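PDB 3OBE: sugar phosphate isomerase/epimerase from Parabacteroides distasonis, which belongs to the xylose isomerase-like TIM-barrel proteins and probably acts as an isomerase or epimerase on sugars or sugar phosphates, its exact substrate not being established. Local coordinates for residues A[44-50]-A[291-295]; A[139-143]-A[178-182]. All blocks are in the same frame, centred on the assembly; numbering follows the deposited sequence. Where two conformers were deposited one is given.

Interaction 1. Residues A[44-50]-A[291-295]; sequences RLAKAGY and VEKSA
Arg-44 and Glu-292 form a two-pronged salt bridge, made by NE and one terminal NH of the guanidinium. NE of Arg-44 donates to OE2 of Glu-292 at 2.8 Å, and NH2 of Arg-44 donates to OE1 of Glu-292 at 3.0 Å. Both bonds are fairly straight. Both carboxylate oxygens lie near the guanidinium plane, at its edge. The two flat groups are not coplanar, however: their planes are 61° apart, so the nitrogens approach from above the carboxylate plane. A water donates to OE2 of Glu-292 and to the backbone O of Arg-44, a second bond to OE2 and the third on the carboxylate. An alanine in place of Glu-292 would probably leave the Arg-44 guanidinium without its charge partner and free to turn.

A layer of mostly apolar side chains lies next to this pair, with one polar bond in it. The Tyr-50 hydroxyl donates to Val-291 O at 2.8 Å. That carbonyl also accepts its helical bond from Ala-295 N, on the opposite face of its plane. Ring atom CE2 of Tyr-50 packs 3.4 Å from CG1 of Val-291. This methyl stands anti to the backbone N of its own residue (chi1 160°), where CD2 of Leu-45 also meets it. The Ala-48 and Ala-295 methyls touch at 3.9 Å. Gly-49, at positive phi, ends helix 38-48 in a Schellman motif and turns the chain toward Tyr-50.

The contact joins helix 38-48 to the last barrel helix, 287-300. Their segments run nearly parallel, 21° apart, with axes 9.8 Å from each other. Leu-45, Tyr-50 and Val-291 all rest on Leu-25 of strand 24-26, and Phe-288 lies against Arg-44 and Leu-45.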
ATOM      1  N   ARG A  44      11.257 -17.736  -5.377  1.00 26.24           N
ATOM      2  CA  ARG A  44      12.078 -16.705  -6.010  1.00 25.93           C
ATOM      3  C   ARG A  44      12.074 -15.379  -5.227  1.00 23.03           C
ATOM      4  O   ARG A  44      13.130 -14.732  -5.027  1.00 23.25           O
ATOM      5  CB  ARG A  44      11.531 -16.484  -7.422  1.00 26.88           C
ATOM      6  CG  ARG A  44      12.561 -16.073  -8.374  1.00 29.55           C
ATOM      7  CD  ARG A  44      12.144 -16.287  -9.843  1.00 27.69           C
ATOM      8  NE  ARG A  44      12.857 -15.312 -10.635  1.00 26.38           N
ATOM      9  CZ  ARG A  44      12.627 -15.075 -11.923  1.00 28.11           C
ATOM     10  NH1 ARG A  44      11.681 -15.740 -12.572  1.00 29.87           N
ATOM     11  NH2 ARG A  44      13.361 -14.180 -12.558  1.00 27.42           N
ATOM     12  N   LEU A  45      10.882 -14.958  -4.817  1.00 21.16           N
ATOM     13  CA  LEU A  45      10.756 -13.734  -4.034  1.00 19.93           C
ATOM     14  C   LEU A  45      11.531 -13.858  -2.703  1.00 20.73           C
ATOM     15  O   LEU A  45      12.274 -12.932  -2.310  1.00 20.74           O
ATOM     16  CB  LEU A  45       9.316 -13.421  -3.808  1.00 19.21           C
ATOM     17  CG  LEU A  45       8.522 -13.067  -5.064  1.00 18.49           C
ATOM     18  CD1 LEU A  45       7.091 -12.772  -4.678  1.00 17.03           C
ATOM     19  CD2 LEU A  45       9.158 -11.803  -5.767  1.00 17.76           C
ATOM     20  N   ALA A  46      11.367 -15.003  -2.040  1.00 22.11           N
ATOM     21  CA  ALA A  46      12.101 -15.263  -0.790  1.00 22.79           C
ATOM     22  C   ALA A  46      13.597 -15.238  -1.015  1.00 23.76           C
ATOM     23  O   ALA A  46      14.328 -14.605  -0.240  1.00 22.34           O
ATOM     24  CB  ALA A  46      11.628 -16.590  -0.088  1.00 23.77           C
ATOM     25  N   LYS A  47      14.056 -15.864  -2.096  1.00 24.64           N
ATOM     26  CA  LYS A  47      15.498 -15.869  -2.431  1.00 25.73           C
ATOM     27  C   LYS A  47      16.047 -14.442  -2.675  1.00 25.17           C
ATOM     28  O   LYS A  47      17.187 -14.096  -2.332  1.00 25.60           O
ATOM     29  CB  LYS A  47      15.748 -16.785  -3.639  1.00 27.07           C
ATOM     30  N   ALA A  48      15.220 -13.573  -3.232  1.00 23.36           N
ATOM     31  CA  ALA A  48      15.635 -12.168  -3.464  1.00 22.60           C
ATOM     32  C   ALA A  48      15.649 -11.302  -2.218  1.00 22.12           C
ATOM     33  O   ALA A  48      16.182 -10.179  -2.234  1.00 22.07           O
ATOM     34  CB  ALA A  48      14.743 -11.507  -4.513  1.00 21.50           C
ATOM     35  N   GLY A  49      15.055 -11.798  -1.136  1.00 21.00           N
ATOM     36  CA  GLY A  49      15.049 -11.075   0.116  1.00 20.41           C
ATOM     37  C   GLY A  49      13.730 -10.509   0.567  1.00 19.09           C
ATOM     38  O   GLY A  49      13.656  -9.899   1.639  1.00 20.35           O
ATOM     39  N   TYR A  50      12.669 -10.677  -0.242  1.00 17.77           N
ATOM     40  CA  TYR A  50      11.356 -10.261   0.218  1.00 15.92           C
ATOM     41  C   TYR A  50      10.913 -11.094   1.398  1.00 16.41           C
ATOM     42  O   TYR A  50      11.110 -12.311   1.426  1.00 16.30           O
ATOM     43  CB  TYR A  50      10.297 -10.282  -0.908  1.00 15.70           C
ATOM     44  CG  TYR A  50      10.577  -9.237  -1.974  1.00 14.26           C
ATOM     45  CD1 TYR A  50      10.249  -7.865  -1.766  1.00 14.19           C
ATOM     46  CD2 TYR A  50      11.192  -9.589  -3.179  1.00 15.28           C
ATOM     47  CE1 TYR A  50      10.509  -6.918  -2.702  1.00 13.46           C
ATOM     48  CE2 TYR A  50      11.463  -8.618  -4.140  1.00 16.29           C
ATOM     49  CZ  TYR A  50      11.127  -7.284  -3.899  1.00 14.85           C
ATOM     50  OH  TYR A  50      11.413  -6.297  -4.808  1.00 14.50           O
ATOM     51  N   VAL A 291      11.582  -6.759 -10.196  1.00 14.34           N
ATOM     52  CA  VAL A 291      11.341  -7.010  -8.776  1.00 14.62           C
ATOM     53  C   VAL A 291      12.616  -7.530  -8.093  1.00 15.41           C
ATOM     54  O   VAL A 291      12.963  -7.110  -7.003  1.00 16.02           O
ATOM     55  CB  VAL A 291      10.128  -7.974  -8.628  1.00 15.96           C
ATOM     56  CG1 VAL A 291      10.130  -8.627  -7.306  1.00 18.39           C
ATOM     57  CG2 VAL A 291       8.814  -7.174  -8.939  1.00 13.40           C
ATOM     58  N   GLU A 292      13.337  -8.406  -8.768  1.00 15.87           N
ATOM     59  CA  GLU A 292      14.598  -8.941  -8.235  1.00 16.62           C
ATOM     60  C   GLU A 292      15.693  -7.871  -8.141  1.00 17.15           C
ATOM     61  O   GLU A 292      16.378  -7.788  -7.121  1.00 18.75           O
ATOM     62  CB  GLU A 292      15.043 -10.096  -9.103  1.00 17.35           C
ATOM     63  CG  GLU A 292      14.197 -11.316  -8.861  1.00 19.26           C
ATOM     64  CD  GLU A 292      14.584 -12.496  -9.701  1.00 24.99           C
ATOM     65  OE1 GLU A 292      14.967 -12.314 -10.894  1.00 26.14           O
ATOM     66  OE2 GLU A 292      14.514 -13.626  -9.160  1.00 26.95           O
ATOM     67  N   LYS A 293      15.830  -7.067  -9.177  1.00 18.02           N
ATOM     68  CA  LYS A 293      16.811  -5.993  -9.220  1.00 18.34           C
ATOM     69  C   LYS A 293      16.489  -4.889  -8.209  1.00 17.23           C
ATOM     70  O   LYS A 293      17.405  -4.311  -7.610  1.00 17.67           O
ATOM     71  CB  LYS A 293      16.971  -5.431 -10.628  1.00 18.10           C
ATOM     72  CG  LYS A 293      17.820  -6.418 -11.477  1.00 19.25           C
ATOM     73  CD  LYS A 293      18.104  -5.958 -12.843  1.00 24.76           C
ATOM     74  CE  LYS A 293      19.221  -6.863 -13.394  1.00 28.79           C
ATOM     75  NZ  LYS A 293      19.090  -7.130 -14.777  1.00 33.53           N
ATOM     76  N   SER A 294      15.211  -4.643  -7.971  1.00 17.14           N
ATOM     77  CA  SER A 294      14.743  -3.707  -6.928  1.00 15.42           C
ATOM     78  C   SER A 294      15.163  -4.210  -5.572  1.00 16.41           C
ATOM     79  O   SER A 294      15.744  -3.457  -4.743  1.00 15.92           O
ATOM     80  CB  SER A 294      13.233  -3.483  -7.008  1.00 15.69           C
ATOM     81  OG  SER A 294      12.887  -2.902  -8.258  1.00 14.48           O
ATOM     82  N   ALA A 295      14.951  -5.500  -5.356  1.00 15.95           N
ATOM     83  CA  ALA A 295      15.347  -6.137  -4.096  1.00 17.80           C
ATOM     84  C   ALA A 295      16.846  -5.995  -3.919  1.00 18.75           C
ATOM     85  O   ALA A 295      17.281  -5.688  -2.812  1.00 20.07           O
ATOM     86  CB  ALA A 295      14.916  -7.636  -4.037  1.00 17.70           C
TER
HETATM   87  O   HOH W   1      15.347 -14.417  -6.730  1.00 22.27           O

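Interaction 2. Residues A[139-143]-A[178-182]; sequences IENED and VLKAG
Glu-142 and Asn-141, at the capped start of TIM-barrel helix 142-160, meet Leu-179 and Lys-180 of a loop in a partly buried contact. The loop belongs to the excursion that follows barrel strand 165-169. That excursion includes the short strand 177-178, whose Val-178 is hydrogen-bonded to Thr-198.

Glu-142 N donates to Leu-179 O at 2.9 Å. A first-turn helix NH, which has no carbonyl partner within its own helix, is thus satisfied from the other loop. CA of Asn-141 lies 3.2 Å from the same oxygen. Asn-141 holds the N-cap position. Its CG sits between the backbone N and the carbonyl carbon (chi1 65°), and OD1 bonds Asp-144 N. Its ND2 lies 3.7 Å from CB of Ala-181. Val-178 fills the inner side, with CG2 against the Asn-141 to Glu-142 peptide and CG1 near CG2 of Ile-139. Ile-200 of helix 200-207 packs on both Ile-139 and Val-178, while Leu-203 touches Val-178 and Glu-142.

A water also ties the two backbones together. It donates to Glu-140 O and accepts from Leu-179 N at 2.9 Å. CB of Lys-180 points away from 139-143, but the chain bends at its end (chi4 59°) and brings the amine back. Lys-180 forms a salt bridge with Glu-142, whose second deposited conformer makes this side-chain geometry less certain. In the conformer described, NZ of Lys-180 donates to OE2 of Glu-142 at 2.7 Å, on the syn side and 32° out of the carboxylate plane.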
ATOM      1  N   ILE A 139     -13.813  13.436  -5.756  1.00 15.53           N
ATOM      2  CA  ILE A 139     -13.699  14.560  -4.836  1.00 15.49           C
ATOM      3  C   ILE A 139     -13.663  15.836  -5.610  1.00 16.08           C
ATOM      4  O   ILE A 139     -12.682  16.094  -6.309  1.00 16.76           O
ATOM      5  CB  ILE A 139     -12.394  14.466  -3.950  1.00 15.13           C
ATOM      6  CG1 ILE A 139     -12.250  13.101  -3.284  1.00 20.10           C
ATOM      7  CG2 ILE A 139     -12.314  15.684  -2.979  1.00 14.88           C
ATOM      8  CD1 ILE A 139     -13.176  12.786  -2.262  1.00 17.08           C
ATOM      9  N   GLU A 140     -14.749  16.593  -5.542  1.00 17.12           N
ATOM     10  CA  GLU A 140     -14.828  17.836  -6.300  1.00 19.96           C
ATOM     11  C   GLU A 140     -14.809  19.064  -5.439  1.00 19.09           C
ATOM     12  O   GLU A 140     -14.545  20.158  -5.936  1.00 19.84           O
ATOM     13  CB  GLU A 140     -16.043  17.786  -7.202  1.00 20.66           C
ATOM     14  CG  GLU A 140     -15.730  16.760  -8.262  1.00 26.43           C
ATOM     15  CD  GLU A 140     -16.879  16.328  -9.162  1.00 29.33           C
ATOM     16  OE1 GLU A 140     -18.063  16.382  -8.751  1.00 30.30           O
ATOM     17  OE2 GLU A 140     -16.508  15.858 -10.280  1.00 31.35           O
ATOM     18  N   ASN A 141     -15.062  18.882  -4.150  1.00 19.50           N
ATOM     19  CA  ASN A 141     -14.958  19.973  -3.185  1.00 17.95           C
ATOM     20  C   ASN A 141     -14.618  19.391  -1.814  1.00 18.27           C
ATOM     21  O   ASN A 141     -14.552  18.153  -1.633  1.00 16.80           O
ATOM     22  CB  ASN A 141     -16.232  20.842  -3.177  1.00 19.96           C
ATOM     23  CG  ASN A 141     -17.455  20.093  -2.709  1.00 20.19           C
ATOM     24  OD1 ASN A 141     -17.371  19.206  -1.863  1.00 21.30           O
ATOM     25  ND2 ASN A 141     -18.632  20.505  -3.207  1.00 22.33           N
ATOM     26  N   GLU A 142     -14.404  20.273  -0.844  0.50 18.17           N
ATOM     27  CA  GLU A 142     -14.071  19.866   0.522  0.50 18.38           C
ATOM     28  C   GLU A 142     -15.098  18.934   1.129  0.50 18.34           C
ATOM     29  O   GLU A 142     -14.714  17.949   1.754  0.50 18.70           O
ATOM     30  CB  GLU A 142     -13.900  21.072   1.469  0.50 19.03           C
ATOM     31  CG  GLU A 142     -12.558  21.731   1.379  0.50 18.97           C
ATOM     32  CD  GLU A 142     -12.236  22.601   2.596  0.50 19.62           C
ATOM     33  OE1 GLU A 142     -12.879  22.456   3.667  0.50 21.95           O
ATOM     34  OE2 GLU A 142     -11.336  23.461   2.460  0.50 20.58           O
ATOM     35  N   ASP A 143     -16.384  19.226   0.928  1.00 19.14           N
ATOM     36  CA  ASP A 143     -17.445  18.425   1.553  1.00 20.06           C
ATOM     37  C   ASP A 143     -17.342  16.964   1.114  1.00 18.39           C
ATOM     38  O   ASP A 143     -17.492  16.071   1.942  1.00 18.19           O
ATOM     39  CB  ASP A 143     -18.864  18.948   1.260  1.00 22.31           C
ATOM     40  CG  ASP A 143     -19.183  20.269   2.001  1.00 29.05           C
ATOM     41  OD1 ASP A 143     -18.421  20.674   2.933  1.00 37.72           O
ATOM     42  OD2 ASP A 143     -20.202  20.878   1.632  1.00 37.03           O
ATOM     43  N   VAL A 178      -8.791  21.191  -3.916  1.00 16.91           N
ATOM     44  CA  VAL A 178     -10.210  21.409  -4.072  1.00 17.48           C
ATOM     45  C   VAL A 178     -10.644  22.565  -3.164  1.00 18.27           C
ATOM     46  O   VAL A 178     -10.047  22.811  -2.145  1.00 18.25           O
ATOM     47  CB  VAL A 178     -11.052  20.148  -3.795  1.00 17.87           C
ATOM     48  CG1 VAL A 178     -10.694  19.052  -4.812  1.00 17.47           C
ATOM     49  CG2 VAL A 178     -10.878  19.627  -2.340  1.00 16.44           C
ATOM     50  N   LEU A 179     -11.620  23.298  -3.635  1.00 18.24           N
ATOM     51  CA  LEU A 179     -12.211  24.402  -2.937  1.00 19.18           C
ATOM     52  C   LEU A 179     -13.332  23.921  -2.022  1.00 18.59           C
ATOM     53  O   LEU A 179     -13.808  22.786  -2.151  1.00 19.45           O
ATOM     54  CB  LEU A 179     -12.798  25.394  -3.939  1.00 21.24           C
ATOM     55  CG  LEU A 179     -11.796  26.168  -4.807  1.00 23.28           C
ATOM     56  CD1 LEU A 179     -12.523  27.163  -5.671  1.00 23.92           C
ATOM     57  CD2 LEU A 179     -10.777  26.827  -3.930  1.00 27.12           C
ATOM     58  N   LYS A 180     -13.816  24.787  -1.140  1.00 18.95           N
ATOM     59  CA  LYS A 180     -15.074  24.521  -0.435  1.00 19.07           C
ATOM     60  C   LYS A 180     -16.256  24.678  -1.363  1.00 20.29           C
ATOM     61  O   LYS A 180     -16.189  25.399  -2.332  1.00 19.69           O
ATOM     62  CB  LYS A 180     -15.238  25.452   0.773  1.00 20.91           C
ATOM     63  CG  LYS A 180     -14.234  25.138   1.869  1.00 21.10           C
ATOM     64  CD  LYS A 180     -14.472  26.046   3.070  1.00 22.84           C
ATOM     65  CE  LYS A 180     -13.781  25.484   4.297  1.00 25.54           C
ATOM     66  NZ  LYS A 180     -12.313  25.375   4.031  1.00 25.64           N
ATOM     67  N   ALA A 181     -17.343  23.980  -1.068  1.00 21.60           N
ATOM     68  CA  ALA A 181     -18.620  24.284  -1.718  1.00 23.80           C
ATOM     69  C   ALA A 181     -18.913  25.755  -1.505  1.00 25.52           C
ATOM     70  O   ALA A 181     -18.734  26.264  -0.392  1.00 26.68           O
ATOM     71  CB  ALA A 181     -19.738  23.409  -1.135  1.00 24.64           C
ATOM     72  N   GLY A 182     -19.372  26.428  -2.557  1.00 25.80           N
ATOM     73  CA  GLY A 182     -19.714  27.821  -2.552  1.00 27.31           C
ATOM     74  C   GLY A 182     -18.555  28.787  -2.643  1.00 26.48           C
ATOM     75  O   GLY A 182     -18.765  29.977  -2.660  1.00 27.02           O
TER
HETATM   76  O   HOH W   2     -13.135  22.404  -5.954  1.00 24.88           O
HETATM   77  O   HOH W   3     -17.217  22.587   1.678  1.00 28.72           O

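The two contacts share no helix or strand. Their centres lie 43 Å apart, on opposite sides of the chain's centre, and interaction 2 is nested within the long loop of chain closed by interaction 1. Interaction 1 is mostly buried and pairs the C-terminal end of helix 38-48 with helix 287-300 over strand 24-26, near the beginning and end of the fold. Interaction 2 is more exposed and joins a helix start to an irregular loop. Both contain a glutamate salt bridge. In interaction 1 an arginine holds it with two bonds beside apolar packing; in interaction 2 a lysine supplies the charge, and backbone and water bonds do more of the joining.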